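Local coordinates for diol-dehydratase (Roseburia inulinivorans, PDB 5I2A), which is a glycyl radical enzyme, independent of vitamin B12, that probably acts as a lyase removing water from 1,2-propanediol, at residues I177-V182 / L524-C529; I218-R223 / Q273-I278; K498-N503 / Y672-P677; L146-M149 / F153-P156; F755-H760 / I774-G779. All coordinates share one frame; numbering follows the deposited sequence.

Contact 1 of 5, residues I177-V182 / L524-C529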
# COMPACT_ATOMS: atom_id res chain seq x y z
N ILE A 177 4.77 -6.23 -32.11
CA ILE A 177 4.79 -4.77 -32.09
C ILE A 177 6.05 -4.21 -31.43
O ILE A 177 6.29 -3.02 -31.46
CB ILE A 177 3.51 -4.17 -31.41
CG1 ILE A 177 3.47 -4.42 -29.89
CG2 ILE A 177 2.26 -4.70 -32.10
CD1 ILE A 177 2.20 -3.81 -29.21
N GLY A 178 6.87 -5.08 -30.86
CA GLY A 178 8.07 -4.63 -30.18
C GLY A 178 7.78 -3.95 -28.86
O GLY A 178 6.63 -3.66 -28.54
N LEU A 179 8.82 -3.70 -28.06
CA LEU A 179 8.66 -2.92 -26.85
C LEU A 179 8.30 -1.48 -27.23
O LEU A 179 7.70 -0.76 -26.46
CB LEU A 179 9.91 -2.97 -25.98
CG LEU A 179 10.20 -4.34 -25.37
CD1 LEU A 179 11.39 -4.29 -24.42
CD2 LEU A 179 8.97 -4.92 -24.66
N ASN A 180 8.67 -1.07 -28.45
CA ASN A 180 8.24 0.22 -28.95
C ASN A 180 6.72 0.28 -29.01
O ASN A 180 6.11 1.25 -28.60
CB ASN A 180 8.83 0.51 -30.32
CG ASN A 180 8.55 1.90 -30.78
OD1 ASN A 180 9.07 2.86 -30.21
ND2 ASN A 180 7.71 2.03 -31.79
N GLY A 181 6.13 -0.80 -29.51
CA GLY A 181 4.69 -0.93 -29.55
C GLY A 181 4.04 -0.98 -28.18
O GLY A 181 2.96 -0.43 -27.98
N VAL A 182 4.69 -1.65 -27.22
CA VAL A 182 4.14 -1.71 -25.87
C VAL A 182 4.14 -0.31 -25.26
O VAL A 182 3.15 0.10 -24.67
CB VAL A 182 4.93 -2.70 -24.98
CG1 VAL A 182 4.48 -2.59 -23.52
CG2 VAL A 182 4.74 -4.12 -25.49
N LEU A 524 5.88 -5.58 -10.23
CA LEU A 524 6.83 -5.74 -11.32
C LEU A 524 6.30 -5.10 -12.58
O LEU A 524 5.45 -5.67 -13.25
CB LEU A 524 7.12 -7.22 -11.56
CG LEU A 524 7.57 -8.02 -10.35
CD1 LEU A 524 7.75 -9.49 -10.73
CD2 LEU A 524 8.87 -7.44 -9.78
N PRO A 525 6.78 -3.90 -12.90
CA PRO A 525 6.23 -3.24 -14.08
C PRO A 525 6.55 -3.94 -15.39
O PRO A 525 5.71 -3.90 -16.27
CB PRO A 525 6.86 -1.84 -14.04
CG PRO A 525 7.92 -1.91 -13.00
CD PRO A 525 7.59 -3.01 -12.07
N PHE A 526 7.70 -4.60 -15.53
CA PHE A 526 7.98 -5.19 -16.84
C PHE A 526 7.17 -6.46 -17.09
O PHE A 526 6.52 -6.59 -18.13
CB PHE A 526 9.48 -5.48 -17.07
CG PHE A 526 9.76 -5.86 -18.50
CD1 PHE A 526 9.55 -4.92 -19.51
CD2 PHE A 526 10.15 -7.15 -18.85
CE1 PHE A 526 9.75 -5.25 -20.85
CE2 PHE A 526 10.37 -7.49 -20.18
CZ PHE A 526 10.16 -6.54 -21.19
N GLU A 527 7.19 -7.40 -16.15
CA GLU A 527 6.32 -8.57 -16.26
C GLU A 527 4.85 -8.15 -16.42
O GLU A 527 4.12 -8.72 -17.24
CB GLU A 527 6.49 -9.49 -15.07
CG GLU A 527 5.78 -10.84 -15.20
CD GLU A 527 4.38 -10.84 -14.63
OE1 GLU A 527 4.02 -9.89 -13.90
OE2 GLU A 527 3.62 -11.79 -14.92
N SER A 528 4.41 -7.14 -15.67
CA SER A 528 3.01 -6.73 -15.71
C SER A 528 2.57 -6.19 -17.08
O SER A 528 1.45 -6.44 -17.52
CB SER A 528 2.71 -5.67 -14.64
OG SER A 528 2.84 -6.21 -13.34
N CYS A 529 3.46 -5.46 -17.76
CA CYS A 529 3.05 -4.80 -18.99
C CYS A 529 2.78 -5.82 -20.09
O CYS A 529 2.09 -5.52 -21.05
CB CYS A 529 4.09 -3.77 -19.46
SG CYS A 529 5.61 -4.39 -20.24
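Two helices of the pyruvate formate lyase-like family region meet here, with Leu179 and Val182 of helix 171-190 packing on Phe526 and Cys529 of the short helix 525-529. Both methyls of Leu179 meet the CE1-CZ side of the Phe526 ring: CD2 comes in at the edge, near the ring plane, 3.9 Å from CE1, and CD1 lies 4.0 Å from the same Phe526 CE1. Phe526 carries its CG anti to the backbone N (chi1 -170°), which swings the ring across to the leucine. Beside this pair, Val182 CG1 rests 3.9 Å from Cys529 SG, two compact groups that let the backbones approach to 7.6 Å between Val182 CA and Cys529 CA. An alanine in place of Leu179 would remove both methyls, and the Phe526 ring edge is likely to face a gap and become freer to turn. The start of helix 525-529 is anchored by Glu279, whose carboxylate accepts from the N atoms of Phe526 and Glu527, a placement that suits the positive end of a helix. Such apolar helix-to-helix packing is consistent with the helical layer that surrounds the alpha/beta barrel in glycyl radical enzymes.

Contact 2 of 5, residues I218-R223 / Q273-I278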
# COMPACT_ATOMS: atom_id res chain seq x y z
N ILE A 218 15.49 -2.33 -23.79
CA ILE A 218 16.00 -1.90 -25.08
C ILE A 218 17.46 -1.55 -24.93
O ILE A 218 18.30 -1.99 -25.73
CB ILE A 218 15.22 -0.70 -25.62
CG1 ILE A 218 13.79 -1.13 -25.95
CG2 ILE A 218 15.94 -0.11 -26.84
CD1 ILE A 218 12.83 0.00 -26.27
N THR A 219 17.76 -0.79 -23.89
CA THR A 219 19.13 -0.47 -23.53
C THR A 219 19.97 -1.73 -23.39
O THR A 219 21.11 -1.79 -23.86
CB THR A 219 19.19 0.31 -22.21
OG1 THR A 219 18.61 1.61 -22.41
CG2 THR A 219 20.63 0.46 -21.74
N TYR A 220 19.41 -2.74 -22.73
CA TYR A 220 20.13 -3.97 -22.46
C TYR A 220 20.54 -4.64 -23.78
O TYR A 220 21.70 -5.02 -23.96
CB TYR A 220 19.29 -4.93 -21.62
CG TYR A 220 20.05 -6.13 -21.10
CD1 TYR A 220 21.10 -5.97 -20.22
CD2 TYR A 220 19.69 -7.42 -21.48
CE1 TYR A 220 21.79 -7.06 -19.73
CE2 TYR A 220 20.37 -8.51 -21.00
CZ TYR A 220 21.43 -8.33 -20.13
OH TYR A 220 22.12 -9.41 -19.66
N ALA A 221 19.59 -4.77 -24.69
CA ALA A 221 19.84 -5.38 -25.99
C ALA A 221 20.94 -4.64 -26.75
O ALA A 221 21.80 -5.25 -27.38
CB ALA A 221 18.56 -5.39 -26.80
N ASN A 222 20.91 -3.32 -26.69
CA ASN A 222 21.87 -2.51 -27.39
C ASN A 222 23.27 -2.61 -26.78
O ASN A 222 24.26 -2.41 -27.48
CB ASN A 222 21.40 -1.05 -27.43
CG ASN A 222 20.47 -0.80 -28.60
OD1 ASN A 222 20.92 -0.47 -29.69
ND2 ASN A 222 19.17 -1.01 -28.39
N ARG A 223 23.35 -2.95 -25.50
CA ARG A 223 24.65 -3.26 -24.91
C ARG A 223 25.27 -4.49 -25.59
O ARG A 223 26.48 -4.54 -25.79
CB ARG A 223 24.53 -3.47 -23.40
CG ARG A 223 24.14 -2.21 -22.62
CD ARG A 223 24.10 -2.48 -21.14
NE ARG A 223 25.41 -2.84 -20.61
CZ ARG A 223 25.61 -3.60 -19.55
NH1 ARG A 223 24.58 -4.10 -18.88
NH2 ARG A 223 26.84 -3.88 -19.15
N GLN A 273 12.63 -13.73 -22.20
CA GLN A 273 12.80 -14.88 -21.29
C GLN A 273 13.85 -14.59 -20.22
O GLN A 273 13.67 -14.94 -19.06
CB GLN A 273 13.21 -16.13 -22.06
CG GLN A 273 13.28 -17.40 -21.21
CD GLN A 273 11.89 -17.91 -20.78
OE1 GLN A 273 10.87 -17.47 -21.30
NE2 GLN A 273 11.87 -18.84 -19.82
N GLN A 274 14.94 -13.96 -20.63
CA GLN A 274 16.04 -13.68 -19.73
C GLN A 274 15.73 -12.54 -18.75
O GLN A 274 15.88 -12.72 -17.54
CB GLN A 274 17.31 -13.34 -20.52
CG GLN A 274 18.53 -13.14 -19.62
CD GLN A 274 19.66 -12.37 -20.30
OE1 GLN A 274 19.53 -11.93 -21.44
NE2 GLN A 274 20.76 -12.20 -19.59
N VAL A 275 15.29 -11.39 -19.25
CA VAL A 275 15.20 -10.23 -18.37
C VAL A 275 14.07 -10.36 -17.35
O VAL A 275 14.15 -9.80 -16.27
CB VAL A 275 15.03 -8.89 -19.14
CG1 VAL A 275 16.24 -8.64 -20.03
CG2 VAL A 275 13.70 -8.86 -19.91
N LEU A 276 13.02 -11.12 -17.69
CA LEU A 276 11.96 -11.42 -16.73
C LEU A 276 12.57 -12.03 -15.47
O LEU A 276 12.10 -11.77 -14.37
CB LEU A 276 10.91 -12.37 -17.32
CG LEU A 276 9.93 -11.74 -18.32
CD1 LEU A 276 9.12 -12.82 -19.00
CD2 LEU A 276 9.01 -10.72 -17.63
N GLN A 277 13.64 -12.81 -15.64
CA GLN A 277 14.26 -13.53 -14.53
C GLN A 277 15.42 -12.75 -13.90
O GLN A 277 16.03 -13.19 -12.92
CB GLN A 277 14.68 -14.92 -15.00
CG GLN A 277 13.43 -15.72 -15.41
CD GLN A 277 13.72 -17.11 -15.89
OE1 GLN A 277 13.85 -18.03 -15.10
NE2 GLN A 277 13.79 -17.28 -17.21
N ILE A 278 15.71 -11.59 -14.47
CA ILE A 278 16.53 -10.59 -13.81
C ILE A 278 15.62 -9.68 -12.96
O ILE A 278 15.94 -9.36 -11.83
CB ILE A 278 17.31 -9.75 -14.85
CG1 ILE A 278 18.39 -10.61 -15.53
CG2 ILE A 278 17.95 -8.52 -14.20
CD1 ILE A 278 19.13 -9.86 -16.64
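Tyr220 reaches across from helix 200-233 to Gln274, Val275 and Ile278 of helix 262-279. Its hydroxyl receives a weak hydrogen bond from Gln274, NE2 to Tyr220 OH 3.1 Å, bent to 128° at the hydrogen. The amide and the ring are turned 62° apart, with Gln274 OE1 in the ring plane at its edge, 3.5 Å from Tyr220 CE2. That oxygen is buried and has no hydrogen-bonding partner in the model. Along the same flank Val275 CG1 lies 3.9 Å from Tyr220 CD2, while Ile278 CD1 is a looser neighbour, 4.3 Å from Tyr220 OH. Gln274 gets this far because its CG is anti to the backbone N (chi1 -175°) and the chain runs on extended. Long side chains are needed, since the helix axes come no nearer than 11.8 Å. In the second shell, Tyr220 OH also bonds to Tyr224 OH, and Gln274 NE2 to Thr78 OG1; these are the stronger polar partners and fix both ends of the weak link. Leu61 and Ile66 pack on the tyrosine. A steep crossing bridged by a tyrosine, its polar end paired in the interior, is the packing of two buried helices in the helical part of a pyruvate formate lyase-like fold.

Contact 3 of 5, residues K498-N503 / Y672-P677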
# COMPACT_ATOMS: atom_id res chain seq x y z
N LYS A 498 -11.64 -32.91 9.20
CA LYS A 498 -11.51 -31.68 9.99
C LYS A 498 -10.05 -31.28 10.19
O LYS A 498 -9.73 -30.09 10.15
CB LYS A 498 -12.19 -31.83 11.36
CG LYS A 498 -13.73 -31.91 11.33
CD LYS A 498 -14.23 -32.32 12.72
CE LYS A 498 -15.73 -32.52 12.79
NZ LYS A 498 -16.14 -33.20 14.06
N GLN A 499 -9.17 -32.25 10.43
CA GLN A 499 -7.75 -31.95 10.51
C GLN A 499 -7.27 -31.32 9.20
O GLN A 499 -6.45 -30.41 9.20
CB GLN A 499 -6.92 -33.21 10.81
CG GLN A 499 -7.07 -33.74 12.21
CD GLN A 499 -6.41 -32.84 13.23
OE1 GLN A 499 -5.66 -31.92 12.89
NE2 GLN A 499 -6.68 -33.10 14.49
N MET A 500 -7.79 -31.82 8.09
CA MET A 500 -7.43 -31.31 6.78
C MET A 500 -7.91 -29.87 6.63
O MET A 500 -7.14 -29.00 6.27
CB MET A 500 -8.00 -32.20 5.68
CG MET A 500 -7.27 -33.53 5.56
SD MET A 500 -5.68 -33.36 4.72
CE MET A 500 -6.22 -33.22 3.02
N LEU A 501 -9.19 -29.64 6.92
CA LEU A 501 -9.81 -28.33 6.73
C LEU A 501 -9.11 -27.26 7.56
O LEU A 501 -8.80 -26.19 7.06
CB LEU A 501 -11.30 -28.38 7.06
CG LEU A 501 -12.10 -27.11 6.76
CD1 LEU A 501 -11.96 -26.69 5.31
CD2 LEU A 501 -13.57 -27.30 7.13
N TYR A 502 -8.85 -27.57 8.82
CA TYR A 502 -8.16 -26.63 9.70
C TYR A 502 -6.81 -26.19 9.13
O TYR A 502 -6.50 -25.00 9.06
CB TYR A 502 -7.95 -27.23 11.09
CG TYR A 502 -7.26 -26.30 12.07
CD1 TYR A 502 -7.95 -25.24 12.63
CD2 TYR A 502 -5.93 -26.49 12.41
CE1 TYR A 502 -7.32 -24.39 13.53
CE2 TYR A 502 -5.30 -25.65 13.31
CZ TYR A 502 -6.00 -24.60 13.86
OH TYR A 502 -5.38 -23.76 14.76
N ASN A 503 -6.01 -27.17 8.71
CA ASN A 503 -4.67 -26.87 8.24
C ASN A 503 -4.63 -26.29 6.83
O ASN A 503 -3.75 -25.51 6.51
CB ASN A 503 -3.80 -28.11 8.36
CG ASN A 503 -3.36 -28.33 9.78
OD1 ASN A 503 -2.50 -27.60 10.28
ND2 ASN A 503 -3.98 -29.29 10.47
N TYR A 672 -10.82 -35.27 -2.37
CA TYR A 672 -11.82 -34.23 -2.20
C TYR A 672 -11.67 -33.46 -0.89
O TYR A 672 -12.02 -32.29 -0.83
CB TYR A 672 -13.23 -34.82 -2.28
CG TYR A 672 -13.81 -34.90 -3.67
CD1 TYR A 672 -13.66 -33.87 -4.58
CD2 TYR A 672 -14.53 -36.03 -4.06
CE1 TYR A 672 -14.22 -33.95 -5.85
CE2 TYR A 672 -15.09 -36.12 -5.33
CZ TYR A 672 -14.94 -35.10 -6.22
OH TYR A 672 -15.49 -35.21 -7.47
N PHE A 673 -11.17 -34.11 0.16
CA PHE A 673 -10.93 -33.42 1.44
C PHE A 673 -9.89 -32.30 1.28
O PHE A 673 -9.77 -31.42 2.14
CB PHE A 673 -10.47 -34.41 2.53
CG PHE A 673 -11.56 -35.29 3.07
CD1 PHE A 673 -12.87 -35.13 2.65
CD2 PHE A 673 -11.28 -36.26 4.01
CE1 PHE A 673 -13.89 -35.93 3.15
CE2 PHE A 673 -12.29 -37.06 4.53
CZ PHE A 673 -13.60 -36.90 4.09
N TYR A 674 -9.13 -32.36 0.19
CA TYR A 674 -8.15 -31.33 -0.11
C TYR A 674 -8.66 -30.39 -1.21
O TYR A 674 -8.60 -29.18 -1.06
CB TYR A 674 -6.82 -31.95 -0.54
CG TYR A 674 -5.73 -30.93 -0.84
CD1 TYR A 674 -5.08 -30.26 0.18
CD2 TYR A 674 -5.36 -30.64 -2.15
CE1 TYR A 674 -4.08 -29.33 -0.09
CE2 TYR A 674 -4.36 -29.72 -2.43
CZ TYR A 674 -3.73 -29.07 -1.40
OH TYR A 674 -2.75 -28.15 -1.68
N THR A 675 -9.19 -30.96 -2.29
CA THR A 675 -9.53 -30.15 -3.47
C THR A 675 -10.84 -29.36 -3.34
O THR A 675 -10.96 -28.30 -3.91
CB THR A 675 -9.61 -31.02 -4.74
OG1 THR A 675 -10.60 -32.04 -4.56
CG2 THR A 675 -8.25 -31.68 -5.03
N ARG A 676 -11.81 -29.88 -2.61
CA ARG A 676 -13.08 -29.18 -2.50
C ARG A 676 -13.01 -27.96 -1.59
O ARG A 676 -13.50 -26.90 -1.96
CB ARG A 676 -14.19 -30.11 -2.05
CG ARG A 676 -15.28 -30.22 -3.10
CD ARG A 676 -16.33 -31.22 -2.73
NE ARG A 676 -16.79 -31.91 -3.92
CZ ARG A 676 -17.16 -33.19 -3.94
NH1 ARG A 676 -17.12 -33.90 -2.82
NH2 ARG A 676 -17.57 -33.74 -5.07
N PRO A 677 -12.42 -28.09 -0.39
CA PRO A 677 -12.32 -26.87 0.41
C PRO A 677 -11.51 -25.77 -0.29
O PRO A 677 -11.90 -24.60 -0.23
CB PRO A 677 -11.60 -27.35 1.68
CG PRO A 677 -11.96 -28.79 1.79
CD PRO A 677 -11.96 -29.28 0.36
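Asn503 ND2, on the helix that supplies Met500 and Leu501 to the contact, is engaged by two oxygens: the carbonyl of Gln499 one turn back, ND2 to Gln499 O 3.0 Å with that oxygen only 12° out of the amide plane of Asn503, and Ser477 OG. Gln499 OE1 bonds to the same serine hydroxyl, tying this flank of helix 489-521 to the preceding chain. The other flank is apolar and meets helix 661-678. Met500, bent at both chi2 and chi3 (each -77°), curls its methyl over so that CE lies 3.8 Å from Tyr674 CB. Its root covers a carbonyl, Met500 CB being 4.0 Å from Phe673 O. That carbonyl sits one turn before Pro677, which has no N-H to offer it, and the helix is kinked there. Pro677 is packed by Leu501, whose CD1 stands 3.7 Å from Pro677 CB, the rigid proline ring offering an apolar surface to one leucine methyl. Tyr674 extends beyond the methionine to bond through OH to Pro553 O, its ring meeting that of Phe456. With axes 9.5 Å apart and inclined by 38°, this is the apolar helix packing of an alpha-helical layer, here laid next to strands 454-457 and 548-556.

Contact 4 of 5, residues L146-M149 / F153-P156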
# COMPACT_ATOMS: atom_id res chain seq x y z
N LEU A 146 2.05 -19.98 11.83
CA LEU A 146 3.45 -20.23 12.10
C LEU A 146 3.62 -21.59 12.78
O LEU A 146 4.58 -22.31 12.51
CB LEU A 146 4.05 -19.11 12.97
CG LEU A 146 4.05 -17.71 12.33
CD1 LEU A 146 4.54 -16.63 13.32
CD2 LEU A 146 4.91 -17.70 11.08
N ARG A 147 2.68 -21.94 13.65
CA ARG A 147 2.72 -23.22 14.36
C ARG A 147 2.57 -24.38 13.38
O ARG A 147 3.31 -25.36 13.45
CB ARG A 147 1.64 -23.29 15.44
CG ARG A 147 1.66 -24.60 16.24
CD ARG A 147 0.60 -24.62 17.34
NE ARG A 147 -0.73 -24.58 16.76
CZ ARG A 147 -1.86 -24.37 17.44
NH1 ARG A 147 -1.82 -24.17 18.75
NH2 ARG A 147 -3.02 -24.35 16.80
N ALA A 148 1.63 -24.25 12.45
CA ALA A 148 1.40 -25.29 11.46
C ALA A 148 2.66 -25.54 10.63
O ALA A 148 3.00 -26.68 10.31
CB ALA A 148 0.22 -24.92 10.57
N MET A 149 3.38 -24.47 10.30
CA MET A 149 4.57 -24.60 9.48
C MET A 149 5.70 -25.22 10.28
O MET A 149 6.47 -26.02 9.77
CB MET A 149 4.98 -23.24 8.92
CG MET A 149 3.98 -22.71 7.88
SD MET A 149 4.40 -21.05 7.31
CE MET A 149 4.02 -20.08 8.71
N PHE A 153 3.07 -29.10 8.50
CA PHE A 153 1.83 -29.44 7.79
C PHE A 153 1.94 -29.02 6.33
O PHE A 153 1.43 -29.70 5.45
CB PHE A 153 0.62 -28.78 8.45
CG PHE A 153 0.22 -29.46 9.72
CD1 PHE A 153 -0.64 -30.54 9.70
CD2 PHE A 153 0.74 -29.05 10.93
CE1 PHE A 153 -0.97 -31.18 10.87
CE2 PHE A 153 0.40 -29.69 12.11
CZ PHE A 153 -0.45 -30.75 12.08
N PHE A 154 2.61 -27.89 6.09
CA PHE A 154 2.80 -27.35 4.76
C PHE A 154 4.00 -26.41 4.75
O PHE A 154 4.43 -25.94 5.79
CB PHE A 154 1.53 -26.60 4.27
CG PHE A 154 1.12 -25.45 5.17
CD1 PHE A 154 1.69 -24.20 5.02
CD2 PHE A 154 0.17 -25.64 6.16
CE1 PHE A 154 1.32 -23.14 5.85
CE2 PHE A 154 -0.21 -24.59 7.00
CZ PHE A 154 0.37 -23.34 6.85
N THR A 155 4.55 -26.13 3.57
CA THR A 155 5.54 -25.07 3.45
C THR A 155 5.21 -24.15 2.28
O THR A 155 5.02 -24.61 1.16
CB THR A 155 7.00 -25.60 3.28
OG1 THR A 155 7.84 -24.51 2.88
CG2 THR A 155 7.08 -26.69 2.21
N PRO A 156 5.11 -22.84 2.55
CA PRO A 156 4.93 -21.79 1.56
C PRO A 156 6.26 -21.15 1.20
O PRO A 156 6.28 -20.01 0.78
CB PRO A 156 4.03 -20.79 2.29
CG PRO A 156 4.56 -20.84 3.71
CD PRO A 156 5.09 -22.27 3.92
O HOH W 1 6.90 -26.36 6.98
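A tight helix-to-strand turn joins helix 143-150 to strand 154-155, and across it Ala148 and Met149 fold back on Phe153, Phe154 and Pro156. The backbone closes it: Phe153 N donates to Ala148 O over 3.0 Å, nearly straight at 170°, from a position tilted 25° from the carbonyl plane. The same oxygen lies in the plane of the Phe153 ring at its edge, 3.3 Å from Phe153 CD2, so one carbonyl meets both the amide and the ring of a single residue. Phe154 packs on the side chains of the helix end. Its CG sits between the backbone N and the carbonyl carbon (chi1 59°), which brings the ring against Ala148 and Met149. There Ala148 CB, small enough to admit it, is 3.6 Å from Phe154 CE2, and Met149 CG is 3.4 Å from Phe154 CE1. The methionine sulfur makes an oblique Met-aromatic contact, 5.1 Å from Met149 SD to the centroid of the Phe154 ring, and also rests 3.6 Å from Pro156 CG. A serine in place of Phe154 would take the ring away, and Ala148 CB and Met149 CG would probably be left beside a gap, with the methionine freer to swing. A water lies 2.8 Å from both Met149 O and Phe154 O and may link the two carbonyls. Strand 154-155 then pairs antiparallel with 454-457, and Phe154 packs on Phe456. The arrangement is typical of a short connection that turns a helix end directly into an edge strand of a mixed sheet.

Contact 5 of 5, residues F755-H760 / I774-G779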
# COMPACT_ATOMS: atom_id res chain seq x y z
N PHE A 755 0.91 -37.44 -12.96
CA PHE A 755 0.97 -38.90 -12.95
C PHE A 755 2.30 -39.36 -13.57
O PHE A 755 2.49 -39.29 -14.79
CB PHE A 755 -0.23 -39.49 -13.72
CG PHE A 755 -0.37 -41.00 -13.63
CD1 PHE A 755 0.42 -41.76 -12.76
CD2 PHE A 755 -1.30 -41.66 -14.42
CE1 PHE A 755 0.28 -43.14 -12.69
CE2 PHE A 755 -1.45 -43.05 -14.36
CZ PHE A 755 -0.66 -43.79 -13.48
N ASN A 756 3.21 -39.79 -12.70
CA ASN A 756 4.48 -40.42 -13.11
C ASN A 756 4.33 -41.90 -13.40
O ASN A 756 3.71 -42.62 -12.63
CB ASN A 756 5.53 -40.29 -12.01
CG ASN A 756 6.39 -39.06 -12.14
OD1 ASN A 756 6.62 -38.56 -13.24
ND2 ASN A 756 6.87 -38.56 -11.01
N MET A 757 4.94 -42.36 -14.49
CA MET A 757 5.09 -43.79 -14.71
C MET A 757 6.49 -44.12 -15.24
O MET A 757 7.08 -43.33 -15.97
CB MET A 757 4.00 -44.29 -15.66
CG MET A 757 3.97 -45.79 -15.84
SD MET A 757 2.60 -46.39 -16.84
CE MET A 757 1.25 -46.32 -15.67
N LYS A 758 7.03 -45.27 -14.84
CA LYS A 758 8.33 -45.70 -15.34
C LYS A 758 8.18 -46.96 -16.19
O LYS A 758 7.60 -47.95 -15.74
CB LYS A 758 9.32 -45.92 -14.18
CG LYS A 758 10.71 -46.41 -14.61
CD LYS A 758 11.76 -46.27 -13.49
CE LYS A 758 11.36 -47.06 -12.27
NZ LYS A 758 12.31 -46.94 -11.13
N MET A 759 8.68 -46.91 -17.42
CA MET A 759 8.62 -48.05 -18.34
C MET A 759 9.98 -48.67 -18.49
O MET A 759 10.98 -47.96 -18.56
CB MET A 759 8.15 -47.63 -19.74
CG MET A 759 7.01 -46.62 -19.77
SD MET A 759 5.57 -47.30 -18.98
CE MET A 759 5.21 -48.64 -20.12
N HIS A 760 10.03 -49.99 -18.56
CA HIS A 760 11.23 -50.65 -19.01
C HIS A 760 11.40 -50.31 -20.50
O HIS A 760 10.42 -50.21 -21.21
CB HIS A 760 11.15 -52.15 -18.79
CG HIS A 760 12.45 -52.84 -19.03
ND1 HIS A 760 12.86 -53.24 -20.28
CD2 HIS A 760 13.46 -53.16 -18.18
CE1 HIS A 760 14.06 -53.78 -20.19
NE2 HIS A 760 14.45 -53.75 -18.93
N ILE A 774 1.39 -44.88 -26.98
CA ILE A 774 0.36 -43.87 -27.25
C ILE A 774 -1.03 -44.35 -26.78
O ILE A 774 -1.80 -43.57 -26.21
CB ILE A 774 0.30 -43.51 -28.75
CG1 ILE A 774 1.61 -42.87 -29.22
CG2 ILE A 774 -0.90 -42.62 -29.07
CD1 ILE A 774 1.92 -41.56 -28.55
N SER A 775 -1.35 -45.62 -27.01
CA SER A 775 -2.62 -46.18 -26.58
C SER A 775 -2.78 -46.22 -25.07
O SER A 775 -3.88 -46.07 -24.55
CB SER A 775 -2.80 -47.60 -27.13
OG SER A 775 -2.98 -47.56 -28.53
N LEU A 776 -1.68 -46.46 -24.36
CA LEU A 776 -1.70 -46.40 -22.91
C LEU A 776 -2.14 -45.02 -22.44
O LEU A 776 -3.05 -44.90 -21.62
CB LEU A 776 -0.32 -46.74 -22.33
CG LEU A 776 -0.18 -46.69 -20.81
CD1 LEU A 776 -1.00 -47.79 -20.17
CD2 LEU A 776 1.29 -46.81 -20.41
N ILE A 777 -1.50 -43.99 -22.99
CA ILE A 777 -1.82 -42.60 -22.66
C ILE A 777 -3.28 -42.27 -23.00
O ILE A 777 -4.00 -41.71 -22.18
CB ILE A 777 -0.90 -41.62 -23.40
CG1 ILE A 777 0.56 -41.82 -22.96
CG2 ILE A 777 -1.33 -40.17 -23.15
CD1 ILE A 777 1.57 -41.05 -23.81
N ARG A 778 -3.72 -42.61 -24.20
CA ARG A 778 -5.10 -42.34 -24.59
C ARG A 778 -6.13 -43.08 -23.72
O ARG A 778 -7.19 -42.55 -23.44
CB ARG A 778 -5.32 -42.69 -26.06
CG ARG A 778 -4.67 -41.70 -26.99
CD ARG A 778 -5.36 -41.71 -28.33
NE ARG A 778 -4.84 -40.70 -29.25
CZ ARG A 778 -5.15 -39.41 -29.21
NH1 ARG A 778 -5.96 -38.94 -28.27
NH2 ARG A 778 -4.65 -38.58 -30.11
N GLY A 779 -5.81 -44.29 -23.28
CA GLY A 779 -6.70 -45.03 -22.39
C GLY A 779 -6.95 -44.30 -21.08
O GLY A 779 -8.06 -44.30 -20.56
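Leu776 on helix 766-781 meets Met757 and Met759 of strand 756-759, and the contact is tight on one side and slack on the other. The close part is Leu776 CD2 against Met757 SD, 3.8 Å apart. Both side chains set CG anti to the backbone N, the methionine at chi1 -174° and the leucine at chi1 179°, which projects them straight out to span a wide separation: the closest CA atoms, Met757 CA and Ile777 CA, are 10.6 Å apart. The slacker part is the second methionine, with Met759 CE 4.3 Å from the same Leu776 CD2. Methionine suits the strand because its long unbranched chain can bend, here at chi3, and present soft sulfur or methyl to a methyl of the branched leucine. Pro734 packs on both Met757 and Leu776, while Phe790 of the next strand covers Met759 and Ile777. The outer side of the helix is different: Ser775 is exposed, Arg778 NH2 hydrogen-bonds Trp386 O, and Ile774 and Arg778 pack on Leu394 of helix 391-402. Alternate strand residues also turn their side chains from the helix: Lys758 NZ bonds to Ile833 O, and Asn756 ND2 to Asp721 OD2 and Val815 O. The bond to Val815, two residues before Gly817, brings the strand to the loop with the predicted glycyl radical site, which is not formed in this structure. Strand 756-759, helix 766-781 and strand 787-792 make a beta-alpha-beta crossover, and Leu776 on two methionines is the typical apolar layer between its helix and its sheet.

Contacts 1 and 2 form one buried patch of helices: Phe526 and Val275 touch, and helices 171-190 and 200-233 are consecutive. Contacts 3 and 4 are a second pair, joined by Asn503 packing on Ala148 and Phe153; contact 4 is buried and contact 3 only partly so. The two pairs are far apart, contacts 2 and 3 lying on opposite sides of the chain's centre with about 43 Å between their centres. Contact 5 stands alone in the glycine radical family region, buried between helix and sheet, so contact 3 is the least enclosed of the five. Contacts 1, 3 and 5 are apolar across their segments; contact 2 adds a weak amide-to-hydroxyl bond, and contact 4 a nearly straight backbone bond and a water near two carbonyls.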